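Local coordinates for protein Non-sulfated chondroitin lyase E66 (Autographa californica nucleopolyhedrovirus, PDB 3VSN) that cleaves non-sulfated chondroitin as a polysaccharide lyase of the viral envelope and is essential for oral infection of the insect host, at residues 135-140 with 189-194; 173-176 with 182-185. One frame throughout, in Å; residues are numbered along the deposited sequence.

Contact 1. Residues 135-140 with 189-194; sequences ADWYHF and AGNSMR
W137 and Y138 meet N191, one of the catalytic proton acceptors, in the alpha/alpha toroid domain of this lyase, where the N-terminal part of helix 138-154 and the loop leading into it face the N-terminal part of helix 189-205. The contact is small, burying 144 Å² in all, and no direct hydrogen bond crosses it.

The van der Waals part lies between W137 and the N191 amide. The benzo end of the indole, at CH2, comes to 3.3 Å from N191 ND2, which approaches the rim of the indole close to the plane of the ring. The two flat groups stand almost perpendicular, 88° apart, so the indole borders the amide without stacking on it. With CG of W137 between its own backbone N and carbonyl carbon (chi1 60°), the indole reaches across to helix 189-205; R187 makes a cation-pi contact with the same ring.

The polar part runs through water. One molecule donates to both N191 OD1, at 3.0 Å, and Y138 OH, at 3.1 Å, joining the catalytic amide to the phenol; the direct approach of Y138 CE1 to N191 OD1 is looser, at 3.8 Å. Y138 OH also hydrogen-bonds E51 and lies 3.6 Å from R194 NH1, whose guanidinium plane is turned 77° from the phenol ring. R194 is held by two salt bridges, NE to E146 and NH1 to E51. E51 thus holds both the phenol and the arginine, a second shell that probably helps to place the water beside N191.

On the N191 side, A189 O is gripped by two donors, M193 N at 3.1 Å and S192 OG at 2.9 Å.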
loop_
_atom_site.group_PDB
_atom_site.type_symbol
_atom_site.label_atom_id
_atom_site.label_comp_id
_atom_site.label_asym_id
_atom_site.label_seq_id
_atom_site.Cartn_x
_atom_site.Cartn_y
_atom_site.Cartn_z
ATOM N N ALA A 135 -3.831 14.977 -27.882
ATOM C CA ALA A 135 -3.874 13.779 -27.041
ATOM C C ALA A 135 -4.107 14.069 -25.552
ATOM O O ALA A 135 -4.185 13.140 -24.744
ATOM C CB ALA A 135 -2.606 12.958 -27.235
ATOM N N ASP A 136 -4.223 15.348 -25.193
ATOM C CA ASP A 136 -4.457 15.749 -23.799
ATOM C C ASP A 136 -5.954 15.811 -23.459
ATOM O O ASP A 136 -6.477 16.844 -23.031
ATOM C CB ASP A 136 -3.756 17.080 -23.494
ATOM C CG ASP A 136 -2.239 16.945 -23.425
ATOM O OD1 ASP A 136 -1.711 15.851 -23.721
ATOM O OD2 ASP A 136 -1.572 17.940 -23.071
ATOM N N TRP A 137 -6.623 14.678 -23.644
ATOM C CA TRP A 137 -8.071 14.569 -23.486
ATOM C C TRP A 137 -8.512 14.420 -22.051
ATOM O O TRP A 137 -9.685 14.645 -21.738
ATOM C CB TRP A 137 -8.574 13.381 -24.300
ATOM C CG TRP A 137 -7.960 12.075 -23.852
ATOM C CD1 TRP A 137 -6.827 11.445 -24.364
ATOM C CD2 TRP A 137 -8.407 11.215 -22.747
ATOM N NE1 TRP A 137 -6.563 10.280 -23.685
ATOM C CE2 TRP A 137 -7.469 10.084 -22.701
ATOM C CE3 TRP A 137 -9.457 11.258 -21.838
ATOM C CZ2 TRP A 137 -7.601 9.059 -21.775
ATOM C CZ3 TRP A 137 -9.575 10.223 -20.904
ATOM C CH2 TRP A 137 -8.668 9.150 -20.877
ATOM N N TYR A 138 -7.578 14.036 -21.176
ATOM C CA TYR A 138 -7.885 13.598 -19.803
ATOM C C TYR A 138 -8.858 14.492 -19.034
ATOM O O TYR A 138 -9.914 14.033 -18.597
ATOM C CB TYR A 138 -6.597 13.402 -18.988
ATOM C CG TYR A 138 -6.800 12.686 -17.661
ATOM C CD1 TYR A 138 -6.914 11.296 -17.610
ATOM C CD2 TYR A 138 -6.867 13.396 -16.460
ATOM C CE1 TYR A 138 -7.092 10.632 -16.406
ATOM C CE2 TYR A 138 -7.046 12.740 -15.246
ATOM C CZ TYR A 138 -7.158 11.357 -15.227
ATOM O OH TYR A 138 -7.335 10.690 -14.034
ATOM N N HIS A 139 -8.497 15.759 -18.870
ATOM C CA HIS A 139 -9.272 16.672 -18.033
ATOM C C HIS A 139 -10.624 17.035 -18.587
ATOM O O HIS A 139 -11.496 17.492 -17.848
ATOM C CB HIS A 139 -8.449 17.904 -17.683
ATOM C CG HIS A 139 -7.347 17.624 -16.692
ATOM N ND1 HIS A 139 -6.047 17.800 -16.980
ATOM C CD2 HIS A 139 -7.400 17.144 -15.384
ATOM C CE1 HIS A 139 -5.303 17.462 -15.909
ATOM N NE2 HIS A 139 -6.134 17.058 -14.935
ATOM N N PHE A 140 -10.821 16.807 -19.883
ATOM C CA PHE A 140 -12.117 17.051 -20.513
ATOM C C PHE A 140 -13.104 15.911 -20.255
ATOM O O PHE A 140 -14.298 16.149 -20.062
ATOM C CB PHE A 140 -11.950 17.301 -22.018
ATOM C CG PHE A 140 -11.066 18.473 -22.337
ATOM C CD1 PHE A 140 -11.546 19.774 -22.225
ATOM C CD2 PHE A 140 -9.746 18.279 -22.733
ATOM C CE1 PHE A 140 -10.728 20.861 -22.507
ATOM C CE2 PHE A 140 -8.925 19.359 -23.020
ATOM C CZ PHE A 140 -9.415 20.651 -22.906
ATOM N N ALA A 189 -11.735 0.586 -17.612
ATOM C CA ALA A 189 -10.931 0.557 -16.384
ATOM C C ALA A 189 -11.107 1.800 -15.503
ATOM O O ALA A 189 -12.238 2.209 -15.235
ATOM C CB ALA A 189 -9.461 0.309 -16.719
ATOM N N GLY A 190 -9.994 2.389 -15.064
ATOM C CA GLY A 190 -10.006 3.542 -14.153
ATOM C C GLY A 190 -10.743 4.752 -14.701
ATOM O O GLY A 190 -11.497 5.412 -13.977
ATOM N N ASN A 191 -10.517 5.041 -15.984
ATOM C CA ASN A 191 -11.209 6.125 -16.678
ATOM C C ASN A 191 -12.726 5.964 -16.618
ATOM O O ASN A 191 -13.439 6.905 -16.276
ATOM C CB ASN A 191 -10.750 6.222 -18.138
ATOM C CG ASN A 191 -9.291 6.632 -18.282
ATOM O OD1 ASN A 191 -8.721 7.305 -17.420
ATOM N ND2 ASN A 191 -8.679 6.228 -19.386
ATOM N N SER A 192 -13.210 4.763 -16.932
ATOM C CA SER A 192 -14.650 4.492 -16.958
ATOM C C SER A 192 -15.283 4.580 -15.568
ATOM O O SER A 192 -16.425 5.015 -15.432
ATOM C CB SER A 192 -14.952 3.142 -17.625
ATOM O OG SER A 192 -14.735 2.047 -16.749
ATOM N N MET A 193 -14.535 4.185 -14.540
ATOM C CA MET A 193 -15.030 4.283 -13.164
ATOM C C MET A 193 -15.287 5.732 -12.745
ATOM O O MET A 193 -16.266 6.014 -12.055
ATOM C CB MET A 193 -14.083 3.576 -12.187
ATOM C CG MET A 193 -14.072 2.063 -12.357
ATOM S SD MET A 193 -13.194 1.191 -11.046
ATOM C CE MET A 193 -11.515 1.265 -11.651
ATOM N N ARG A 194 -14.413 6.638 -13.179
ATOM C CA ARG A 194 -14.588 8.074 -12.955
ATOM C C ARG A 194 -15.806 8.602 -13.710
ATOM O O ARG A 194 -16.666 9.257 -13.124
ATOM C CB ARG A 194 -13.337 8.853 -13.386
ATOM C CG ARG A 194 -12.062 8.517 -12.620
ATOM C CD ARG A 194 -12.084 9.021 -11.179
ATOM N NE ARG A 194 -12.002 10.481 -11.082
ATOM C CZ ARG A 194 -10.874 11.183 -11.159
ATOM N NH1 ARG A 194 -9.712 10.569 -11.344
ATOM N NH2 ARG A 194 -10.905 12.504 -11.055
HETATM O O HOH W 1 -8.998 8.078 -14.561
#

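Contact 2. Residues 173-176 with 182-185; sequences GLYL and SMGW
A two-residue beta-hairpin turn of type I', S182 to W185, packs here against the C-terminal end of helix 161-175 in the toroid domain. S182 and W185 pair through both backbone bonds, S182 N to W185 O and W185 N to S182 O, while M183 and G184 take the positive phi values of the turn.

S182 supplies the direct bond to the helix. Its OG lies anti to the backbone N (chi1 178°) and donates to Y175 O at 2.7 Å, approaching nearly in line with the carbonyl, with a C=O...OG angle of 168°. The same hydroxyl hydrogen-bonds T141 of helix 138-154. A second connection is made by water, which donates to L174 O at 2.8 Å and accepts from M183 N at 2.8 Å.

Beside these polar links, M183 makes a Met-aromatic contact with Y175. Its SD comes to the ring edge, 3.8 Å from both CD2 and CE2 of Y175 and 4.9 Å from the ring centroid. The tyrosine OH, beyond this contact, bonds to P121 O.

L174 O is therefore bonded by a water held by M183 N, and Y175 O directly by S182 OG, so the last carbonyls of the helix keep hydrogen-bonding partners where its regular bonding ends.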
loop_
_atom_site.group_PDB
_atom_site.type_symbol
_atom_site.label_atom_id
_atom_site.label_comp_id
_atom_site.label_asym_id
_atom_site.label_seq_id
_atom_site.Cartn_x
_atom_site.Cartn_y
_atom_site.Cartn_z
ATOM N N GLY A 173 -24.356 15.838 -22.014
ATOM C CA GLY A 173 -25.030 15.172 -23.131
ATOM C C GLY A 173 -24.136 15.115 -24.357
ATOM O O GLY A 173 -24.135 14.126 -25.089
ATOM N N LEU A 174 -23.360 16.177 -24.563
ATOM C CA LEU A 174 -22.407 16.239 -25.664
ATOM C C LEU A 174 -21.083 15.537 -25.354
ATOM O O LEU A 174 -20.614 14.728 -26.155
ATOM C CB LEU A 174 -22.138 17.691 -26.073
ATOM C CG LEU A 174 -23.237 18.488 -26.786
ATOM C CD1 LEU A 174 -22.725 19.889 -27.073
ATOM C CD2 LEU A 174 -23.694 17.818 -28.076
ATOM N N TYR A 175 -20.490 15.847 -24.200
ATOM C CA TYR A 175 -19.127 15.401 -23.884
ATOM C C TYR A 175 -19.031 14.039 -23.201
ATOM O O TYR A 175 -17.974 13.404 -23.217
ATOM C CB TYR A 175 -18.381 16.474 -23.088
ATOM C CG TYR A 175 -17.841 17.561 -23.981
ATOM C CD1 TYR A 175 -18.664 18.600 -24.421
ATOM C CD2 TYR A 175 -16.516 17.538 -24.415
ATOM C CE1 TYR A 175 -18.179 19.590 -25.255
ATOM C CE2 TYR A 175 -16.019 18.530 -25.248
ATOM C CZ TYR A 175 -16.856 19.551 -25.664
ATOM O OH TYR A 175 -16.373 20.533 -26.493
ATOM N N LEU A 176 -20.137 13.600 -22.612
ATOM C CA LEU A 176 -20.217 12.294 -21.971
ATOM C C LEU A 176 -21.551 11.640 -22.357
ATOM O O LEU A 176 -22.417 11.427 -21.501
ATOM C CB LEU A 176 -20.077 12.460 -20.451
ATOM C CG LEU A 176 -19.768 11.272 -19.537
ATOM C CD1 LEU A 176 -18.486 10.567 -19.957
ATOM C CD2 LEU A 176 -19.667 11.744 -18.092
ATOM N N SER A 182 -16.551 9.295 -24.649
ATOM C CA SER A 182 -16.320 10.732 -24.597
ATOM C C SER A 182 -15.448 11.176 -25.758
ATOM O O SER A 182 -14.385 10.599 -26.000
ATOM C CB SER A 182 -15.678 11.135 -23.269
ATOM O OG SER A 182 -15.412 12.527 -23.228
ATOM N N MET A 183 -15.918 12.202 -26.470
ATOM C CA MET A 183 -15.197 12.825 -27.587
ATOM C C MET A 183 -14.681 11.810 -28.617
ATOM O O MET A 183 -13.552 11.917 -29.099
ATOM C CB MET A 183 -14.066 13.729 -27.073
ATOM C CG MET A 183 -14.480 14.663 -25.940
ATOM S SD MET A 183 -13.266 15.924 -25.500
ATOM C CE MET A 183 -11.875 14.929 -24.961
ATOM N N GLY A 184 -15.518 10.827 -28.940
ATOM C CA GLY A 184 -15.204 9.838 -29.976
ATOM C C GLY A 184 -14.371 8.646 -29.530
ATOM O O GLY A 184 -13.997 7.810 -30.353
ATOM N N TRP A 185 -14.083 8.563 -28.232
ATOM C CA TRP A 185 -13.307 7.454 -27.679
ATOM C C TRP A 185 -14.103 6.602 -26.736
ATOM O O TRP A 185 -14.874 7.114 -25.920
ATOM C CB TRP A 185 -12.093 7.969 -26.925
ATOM C CG TRP A 185 -10.930 8.435 -27.765
ATOM C CD1 TRP A 185 -10.130 7.675 -28.617
ATOM C CD2 TRP A 185 -10.355 9.787 -27.808
ATOM N NE1 TRP A 185 -9.146 8.448 -29.184
ATOM C CE2 TRP A 185 -9.222 9.722 -28.740
ATOM C CE3 TRP A 185 -10.662 11.002 -27.200
ATOM C CZ2 TRP A 185 -8.445 10.834 -29.029
ATOM C CZ3 TRP A 185 -9.872 12.118 -27.501
ATOM C CH2 TRP A 185 -8.789 12.033 -28.392
HETATM O O HOH W 2 -18.305 13.506 -27.051
#

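From the N terminus the chain passes residues 135-140, runs through helices 138-154 and 161-175, makes the hairpin around 182-185 and enters helix 189-205. Contact 2 closes a short loop of five residues between the end of helix 161-175 and the hairpin; it is nested within the longer loop of 48 residues closed by contact 1, which brings the N-terminal part of helix 138-154 to that of helix 189-205. Their centres lie 11 Å apart, and they touch: W137 CB packs 3.7 Å from M183 CE, which also reaches F140, and W185 meets the W137 indole. The hairpin thereby connects helix 161-175 to W137, which borders N191.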